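PDB 2FS2: phenylacetic acid degradation protein paaI from Escherichia coli, which hydrolyses ring-hydroxylated phenylacetyl-CoA thioesters in the phenylacetate degradation pathway, working as a homotetrameric hot dog-fold acyl-CoA thioesterase. Local coordinates for the interface of chains A and B. Coordinates in Å, arbitrary orientation; residue numbers count along the deposited sequence, not the author numbering. Chains: chain A/B, Phenylacetic acid degradation protein paaI.

The interface of chains A and B. Residues chain A 54, 58, 81-85; chain B 58, 78-81.
Strands 80-85 of the two subunits meet antiparallel, A:Ile83 pairing with B:Cys81 through reciprocal backbone hydrogen bonds, A:Ile83 N to B:Cys81 O and B:Cys81 N to A:Ile83 O, both 2.9 Å and nearly along the carbonyl axis. This edge-to-edge pairing joins two hot dog folds into a continuous sheet, the usual dimer of the family, here within a homotetramer. Two residues on, A:Phe85 N donates to B:Ser79 O from above the carbonyl plane, and a water 2.7 Å from A:Asp84 OD1 lies at a longer 3.3 Å from B:Ser79 O.

Between sheet and helices lies an apolar layer built on B:Phe58 and A:Phe85. B:Phe58 CG is anti to the backbone N (chi1 176°). The two Phe58 side chains cross obliquely near the two-fold axis, but their rings lie nearly parallel (about 16° between planes) and offset, A:Phe58 CD1 to B:Phe58 CD1 at 3.7 Å, each CB over the other ring's rim. B:Phe58 CE2 packs on the partner helix start, 3.3 Å from A:Gly54 C. A:Ile83 CD1 meets B:Phe58 CE1 tip to tip at 3.6 Å, while B:Cys81 SG lies in plane at that ring's edge. A:Phe85, CG anti to the carbonyl carbon (chi1 -65°), also arrives tip first, its CZ 4.0 Å from B:Phe58 CZ, which lies in plane at its edge; A:Ile83 CG2 covers one face, and CE1 touches B:Ala78 CB. An alanine replacing B:Phe58 would remove the ring joining A:Phe58, A:Gly54, A:Ile83 and A:Phe85, and would probably loosen helix-sheet packing across the dimer.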
loop_
_atom_site.group_PDB
_atom_site.type_symbol
_atom_site.label_atom_id
_atom_site.label_comp_id
_atom_site.label_asym_id
_atom_site.label_seq_id
_atom_site.Cartn_x
_atom_site.Cartn_y
_atom_site.Cartn_z
ATOM N N GLY A 54 -10.265 13.854 -0.340
ATOM C CA GLY A 54 -9.078 13.104 -0.064
ATOM C C GLY A 54 -7.777 13.905 -0.085
ATOM O O GLY A 54 -6.927 13.591 0.658
ATOM N N PHE A 58 -5.129 14.307 2.830
ATOM C CA PHE A 58 -3.735 13.881 2.589
ATOM C C PHE A 58 -2.813 14.989 3.111
ATOM O O PHE A 58 -1.798 14.698 3.810
ATOM C CB PHE A 58 -3.517 13.499 1.122
ATOM C CG PHE A 58 -2.132 13.256 0.794
ATOM C CD1 PHE A 58 -1.685 11.974 0.600
ATOM C CD2 PHE A 58 -1.213 14.316 0.753
ATOM C CE1 PHE A 58 -0.361 11.748 0.401
ATOM C CE2 PHE A 58 0.092 14.067 0.500
ATOM C CZ PHE A 58 0.521 12.768 0.341
ATOM N N CYS A 81 3.057 6.350 0.055
ATOM C CA CYS A 81 2.059 6.469 1.140
ATOM C C CYS A 81 0.926 5.506 0.875
ATOM O O CYS A 81 0.573 5.291 -0.258
ATOM C CB CYS A 81 1.503 7.859 1.224
ATOM S SG CYS A 81 0.552 7.863 2.764
ATOM N N THR A 82 0.443 4.848 1.892
ATOM C CA THR A 82 -0.776 3.976 1.763
ATOM C C THR A 82 -1.822 4.552 2.683
ATOM O O THR A 82 -1.473 5.039 3.726
ATOM C CB THR A 82 -0.449 2.516 2.164
ATOM O OG1 THR A 82 0.392 1.960 1.144
ATOM C CG2 THR A 82 -1.744 1.577 2.011
ATOM N N ILE A 83 -3.095 4.573 2.265
ATOM C CA ILE A 83 -4.206 5.269 2.993
ATOM C C ILE A 83 -5.425 4.385 2.927
ATOM O O ILE A 83 -5.669 3.892 1.886
ATOM C CB ILE A 83 -4.602 6.529 2.299
ATOM C CG1 ILE A 83 -3.371 7.316 1.899
ATOM C CG2 ILE A 83 -5.443 7.302 3.204
ATOM C CD1 ILE A 83 -3.813 8.529 1.040
ATOM N N ASP A 84 -6.018 4.066 4.084
ATOM C CA ASP A 84 -7.377 3.499 4.173
ATOM C C ASP A 84 -8.349 4.588 4.592
ATOM O O ASP A 84 -8.141 5.217 5.629
ATOM C CB ASP A 84 -7.358 2.392 5.190
ATOM C CG ASP A 84 -6.471 1.206 4.715
ATOM O OD1 ASP A 84 -6.980 0.332 3.918
ATOM O OD2 ASP A 84 -5.235 1.060 5.023
ATOM N N PHE A 85 -9.426 4.823 3.834
ATOM C CA PHE A 85 -10.427 5.856 4.249
ATOM C C PHE A 85 -11.541 5.059 4.946
ATOM O O PHE A 85 -12.058 4.123 4.325
ATOM C CB PHE A 85 -10.995 6.431 3.003
ATOM C CG PHE A 85 -10.003 7.153 2.199
ATOM C CD1 PHE A 85 -9.489 6.563 1.076
ATOM C CD2 PHE A 85 -9.561 8.457 2.578
ATOM C CE1 PHE A 85 -8.511 7.177 0.282
ATOM C CE2 PHE A 85 -8.589 9.176 1.737
ATOM C CZ PHE A 85 -8.075 8.527 0.581
ATOM N N PHE B 58 -1.434 14.207 -5.081
ATOM C CA PHE B 58 -2.460 13.264 -4.661
ATOM C C PHE B 58 -3.804 13.711 -5.278
ATOM O O PHE B 58 -4.558 12.915 -5.778
ATOM C CB PHE B 58 -2.563 13.162 -3.117
ATOM C CG PHE B 58 -3.698 12.263 -2.645
ATOM C CD1 PHE B 58 -3.502 10.937 -2.451
ATOM C CD2 PHE B 58 -4.978 12.740 -2.487
ATOM C CE1 PHE B 58 -4.576 10.095 -2.099
ATOM C CE2 PHE B 58 -6.045 11.907 -2.130
ATOM C CZ PHE B 58 -5.837 10.606 -1.925
ATOM N N ALA B 78 -13.309 6.305 -3.047
ATOM C CA ALA B 78 -12.088 5.585 -2.754
ATOM C C ALA B 78 -12.223 4.883 -1.393
ATOM O O ALA B 78 -12.578 5.520 -0.467
ATOM C CB ALA B 78 -10.988 6.650 -2.693
ATOM N N SER B 79 -11.992 3.595 -1.234
ATOM C CA SER B 79 -11.831 3.117 0.133
ATOM C C SER B 79 -10.367 3.062 0.551
ATOM O O SER B 79 -10.064 2.958 1.752
ATOM C CB SER B 79 -12.341 1.706 0.330
ATOM O OG SER B 79 -11.904 0.993 -0.711
ATOM N N ALA B 80 -9.452 3.058 -0.398
ATOM C CA ALA B 80 -8.035 2.923 -0.046
ATOM C C ALA B 80 -7.209 3.215 -1.250
ATOM O O ALA B 80 -7.666 3.143 -2.404
ATOM C CB ALA B 80 -7.678 1.471 0.436
ATOM N N CYS B 81 -5.932 3.525 -0.995
ATOM C CA CYS B 81 -5.072 3.731 -2.116
ATOM C C CYS B 81 -3.624 3.924 -1.720
ATOM O O CYS B 81 -3.373 4.220 -0.595
ATOM C CB CYS B 81 -5.558 4.946 -2.824
ATOM S SG CYS B 81 -5.128 6.404 -1.998
HETATM O O HOH W 1 -9.681 0.259 3.591
#